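Local atomic coordinates of glutamine synthetase (Streptomyces coelicolor, PDB entry 4BAX), a protein that belongs to the glutamine synthetase family, pairing an N-terminal beta-grasp domain with a larger catalytic domain in a ten-chain assembly. Residues A[245-259]-A[330-343]. Numbering follows the deposited sequence.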
# COMPACT_ATOMS: atom_id res chain seq x y z
N ASP A 245 -37.71 -21.88 50.11
CA ASP A 245 -36.91 -21.87 51.33
C ASP A 245 -35.48 -22.33 51.04
O ASP A 245 -34.51 -21.78 51.57
CB ASP A 245 -37.57 -22.72 52.42
CG ASP A 245 -38.67 -21.96 53.17
OD1 ASP A 245 -38.72 -20.71 53.08
OD2 ASP A 245 -39.47 -22.62 53.87
N ALA A 246 -35.38 -23.35 50.19
CA ALA A 246 -34.10 -23.88 49.77
C ALA A 246 -33.31 -22.83 48.97
O ALA A 246 -32.09 -22.73 49.10
CB ALA A 246 -34.30 -25.16 48.95
N ILE A 247 -34.03 -22.03 48.18
CA ILE A 247 -33.42 -20.95 47.39
C ILE A 247 -32.77 -19.92 48.28
O ILE A 247 -31.63 -19.52 48.05
CB ILE A 247 -34.48 -20.25 46.50
CG1 ILE A 247 -35.04 -21.19 45.42
CG2 ILE A 247 -33.92 -18.98 45.87
CD1 ILE A 247 -34.33 -21.09 44.09
N ILE A 248 -33.47 -19.51 49.34
CA ILE A 248 -32.92 -18.55 50.29
C ILE A 248 -31.73 -19.12 51.03
O ILE A 248 -30.74 -18.42 51.23
CB ILE A 248 -33.99 -18.05 51.28
CG1 ILE A 248 -35.15 -17.41 50.51
CG2 ILE A 248 -33.42 -17.02 52.25
CD1 ILE A 248 -34.68 -16.34 49.51
N THR A 249 -31.80 -20.39 51.41
CA THR A 249 -30.69 -21.03 52.11
C THR A 249 -29.43 -21.05 51.25
O THR A 249 -28.34 -20.69 51.71
CB THR A 249 -31.04 -22.50 52.51
OG1 THR A 249 -32.31 -22.55 53.18
CG2 THR A 249 -29.96 -23.10 53.41
N ALA A 250 -29.60 -21.41 49.98
CA ALA A 250 -28.47 -21.44 49.07
C ALA A 250 -27.86 -20.04 48.93
O ALA A 250 -26.66 -19.88 49.14
CB ALA A 250 -28.89 -22.02 47.70
N ALA A 251 -28.70 -19.02 48.73
CA ALA A 251 -28.22 -17.64 48.59
C ALA A 251 -27.55 -17.14 49.86
O ALA A 251 -26.52 -16.46 49.79
CB ALA A 251 -29.36 -16.68 48.16
N GLU A 252 -28.10 -17.48 51.01
CA GLU A 252 -27.47 -17.09 52.26
C GLU A 252 -26.13 -17.81 52.53
O GLU A 252 -25.18 -17.21 53.04
CB GLU A 252 -28.43 -17.24 53.46
CG GLU A 252 -29.73 -16.47 53.33
CD GLU A 252 -29.83 -15.36 54.34
OE1 GLU A 252 -29.82 -15.70 55.54
OE2 GLU A 252 -29.93 -14.17 53.95
N SER A 253 -26.05 -19.08 52.12
CA SER A 253 -24.86 -19.90 52.34
C SER A 253 -23.63 -19.27 51.70
O SER A 253 -22.53 -19.40 52.23
CB SER A 253 -25.06 -21.32 51.79
OG SER A 253 -24.90 -21.34 50.38
N LEU A 254 -23.83 -18.59 50.58
CA LEU A 254 -22.74 -17.94 49.84
C LEU A 254 -22.19 -16.71 50.56
O LEU A 254 -21.08 -16.23 50.26
CB LEU A 254 -23.18 -17.60 48.40
CG LEU A 254 -23.47 -18.81 47.51
CD1 LEU A 254 -24.33 -18.48 46.29
CD2 LEU A 254 -22.12 -19.42 47.08
N GLY A 255 -22.98 -16.18 51.50
CA GLY A 255 -22.54 -15.01 52.23
C GLY A 255 -21.88 -15.28 53.57
O GLY A 255 -21.40 -14.35 54.23
N GLU A 256 -21.85 -16.55 53.96
CA GLU A 256 -21.34 -16.92 55.29
C GLU A 256 -19.83 -17.10 55.36
O GLU A 256 -19.19 -17.52 54.40
CB GLU A 256 -22.04 -18.20 55.78
CG GLU A 256 -23.50 -17.96 56.19
CD GLU A 256 -24.26 -19.24 56.53
OE1 GLU A 256 -23.63 -20.32 56.51
OE2 GLU A 256 -25.48 -19.17 56.82
N GLY A 257 -19.26 -16.71 56.50
CA GLY A 257 -17.87 -17.01 56.82
C GLY A 257 -16.87 -16.51 55.80
O GLY A 257 -16.86 -15.33 55.44
N SER A 258 -16.04 -17.43 55.33
CA SER A 258 -15.02 -17.10 54.37
C SER A 258 -15.44 -17.47 52.94
O SER A 258 -14.64 -17.34 52.00
CB SER A 258 -13.72 -17.82 54.74
OG SER A 258 -13.93 -19.22 54.71
N LYS A 259 -16.69 -17.90 52.78
CA LYS A 259 -17.19 -18.37 51.48
C LYS A 259 -17.13 -17.31 50.36
O LYS A 259 -16.84 -17.64 49.21
CB LYS A 259 -18.63 -18.92 51.60
CG LYS A 259 -18.77 -20.06 52.60
CD LYS A 259 -17.93 -21.27 52.26
CE LYS A 259 -18.22 -22.39 53.25
NZ LYS A 259 -17.07 -23.29 53.37
N LEU A 330 -19.59 -24.21 44.34
CA LEU A 330 -21.01 -23.97 44.54
C LEU A 330 -21.68 -25.19 45.17
O LEU A 330 -22.50 -25.04 46.08
CB LEU A 330 -21.69 -23.60 43.23
CG LEU A 330 -21.46 -22.13 42.88
CD1 LEU A 330 -21.89 -21.82 41.44
CD2 LEU A 330 -22.18 -21.23 43.90
N VAL A 331 -21.32 -26.38 44.71
CA VAL A 331 -21.86 -27.60 45.30
C VAL A 331 -21.40 -27.76 46.75
O VAL A 331 -22.21 -28.04 47.63
CB VAL A 331 -21.44 -28.83 44.50
CG1 VAL A 331 -21.63 -30.08 45.31
CG2 VAL A 331 -22.23 -28.89 43.20
N ASP A 332 -20.12 -27.52 47.01
CA ASP A 332 -19.63 -27.71 48.36
C ASP A 332 -20.36 -26.76 49.29
O ASP A 332 -20.96 -27.18 50.27
CB ASP A 332 -18.12 -27.43 48.45
CG ASP A 332 -17.49 -28.01 49.72
OD1 ASP A 332 -18.16 -28.06 50.76
OD2 ASP A 332 -16.32 -28.45 49.67
N THR A 333 -20.37 -25.48 48.93
CA THR A 333 -20.95 -24.51 49.82
C THR A 333 -22.46 -24.66 49.98
O THR A 333 -22.97 -24.90 51.08
CB THR A 333 -20.58 -23.07 49.37
OG1 THR A 333 -19.16 -22.88 49.43
CG2 THR A 333 -21.31 -22.00 50.20
N CYS A 334 -23.18 -24.63 48.86
CA CYS A 334 -24.64 -24.63 48.90
C CYS A 334 -25.26 -25.94 49.38
O CYS A 334 -26.10 -25.94 50.29
CB CYS A 334 -25.20 -24.24 47.53
SG CYS A 334 -24.70 -22.60 46.96
N CYS A 335 -24.82 -27.05 48.78
CA CYS A 335 -25.39 -28.37 49.08
C CYS A 335 -25.14 -28.78 50.53
O CYS A 335 -25.98 -29.43 51.17
CB CYS A 335 -24.83 -29.44 48.14
SG CYS A 335 -25.39 -29.36 46.43
N THR A 336 -23.99 -28.37 51.05
CA THR A 336 -23.65 -28.63 52.44
C THR A 336 -24.60 -27.86 53.35
O THR A 336 -25.16 -28.42 54.29
CB THR A 336 -22.20 -28.23 52.75
OG1 THR A 336 -21.31 -29.18 52.14
CG2 THR A 336 -21.96 -28.18 54.23
N ALA A 337 -24.81 -26.59 53.03
CA ALA A 337 -25.70 -25.78 53.83
C ALA A 337 -27.12 -26.30 53.75
O ALA A 337 -27.82 -26.31 54.77
CB ALA A 337 -25.63 -24.33 53.41
N LEU A 338 -27.54 -26.79 52.58
CA LEU A 338 -28.89 -27.35 52.40
C LEU A 338 -29.08 -28.66 53.16
O LEU A 338 -30.17 -28.97 53.67
CB LEU A 338 -29.23 -27.52 50.91
CG LEU A 338 -29.39 -26.22 50.11
CD1 LEU A 338 -29.24 -26.45 48.61
CD2 LEU A 338 -30.74 -25.58 50.44
N GLU A 339 -28.00 -29.43 53.25
CA GLU A 339 -28.01 -30.66 53.99
C GLU A 339 -28.25 -30.35 55.47
O GLU A 339 -29.13 -30.95 56.10
CB GLU A 339 -26.69 -31.42 53.81
CG GLU A 339 -26.75 -32.91 54.09
CD GLU A 339 -25.51 -33.66 53.62
OE1 GLU A 339 -24.45 -33.48 54.26
OE2 GLU A 339 -25.58 -34.45 52.64
N LYS A 340 -27.54 -29.35 55.99
CA LYS A 340 -27.69 -28.95 57.37
C LYS A 340 -29.11 -28.46 57.64
O LYS A 340 -29.70 -28.80 58.66
CB LYS A 340 -26.69 -27.85 57.72
CG LYS A 340 -25.26 -28.35 57.69
CD LYS A 340 -24.27 -27.25 58.03
CE LYS A 340 -22.83 -27.77 58.02
NZ LYS A 340 -22.58 -28.72 59.15
N ALA A 341 -29.66 -27.71 56.69
CA ALA A 341 -31.01 -27.16 56.84
C ALA A 341 -32.11 -28.22 56.64
O ALA A 341 -33.28 -27.97 56.94
CB ALA A 341 -31.21 -26.00 55.86
N GLY A 342 -31.74 -29.40 56.14
CA GLY A 342 -32.73 -30.44 55.92
C GLY A 342 -33.48 -30.23 54.63
O GLY A 342 -34.47 -30.91 54.35
N GLN A 343 -33.02 -29.27 53.83
CA GLN A 343 -33.70 -28.94 52.60
C GLN A 343 -33.10 -29.68 51.41
O GLN A 343 -32.56 -29.07 50.48
CB GLN A 343 -33.67 -27.43 52.40
CG GLN A 343 -34.51 -26.69 53.42
CD GLN A 343 -34.11 -25.24 53.56
OE1 GLN A 343 -33.02 -24.84 53.16
NE2 GLN A 343 -35.00 -24.44 54.13
O HOH W 1 -17.25 -24.23 50.12
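Ala250 and Cys334 are consistent with small residues allowing close helix packing: their CA atoms lie 5.0 Å apart where helix 245-253 packs on the C-terminal end of helix 323-341. This is a helix-helix packing in the alpha-beta catalytic domain of a glutamine synthetase, with the two segment axes 8.5 Å apart and 129° between their directions. Apolar contacts line its middle and one end. Beside Cys334, Ser253 and Ala337 meet CB to CB, while Leu338 brings one branch, CD2, to Ala246 O, with Ala246 CB and Thr249 CB close by. At the other end Leu254 CD2 meets Leu330 CD2 at 3.7 Å, the two side chains crossing at a slant, and Leu254 CG rests near Cys334 SG. Ile312 of strand 312-314 lies under Ala250 and Leu254, joining this layer to the central sheet.

Polar side chains find partners in three ways: within the helix, in helix 259-264 and across the contact. Ser253 turns OG between its backbone N and carbonyl carbon (chi1 78°), from where OG donates to a lone pair of Ala250 O at 2.6 Å, lying in the plane of that carbonyl. The hydroxyl is thereby satisfied by its own helix, although it faces Cys334. Lys259 and Thr333 run past each other in opposite directions, Lys259 CD approaching Thr333 OG1, whose main polar partner is His263 of helix 259-264.

Past the packed helices, the chain of 330-343 turns back through a Schellman motif at Gly342, whose positive phi allows the reversal. Gln343 is thus brought over the first turns of 245-253. Its extended chain takes OE1 to Thr249, whose OG1 donates to it, although the modelled 2.4 Å is too short to be trusted. Gln343 NE2 lies in van der Waals contact with Asp245 CB, at 3.5 Å.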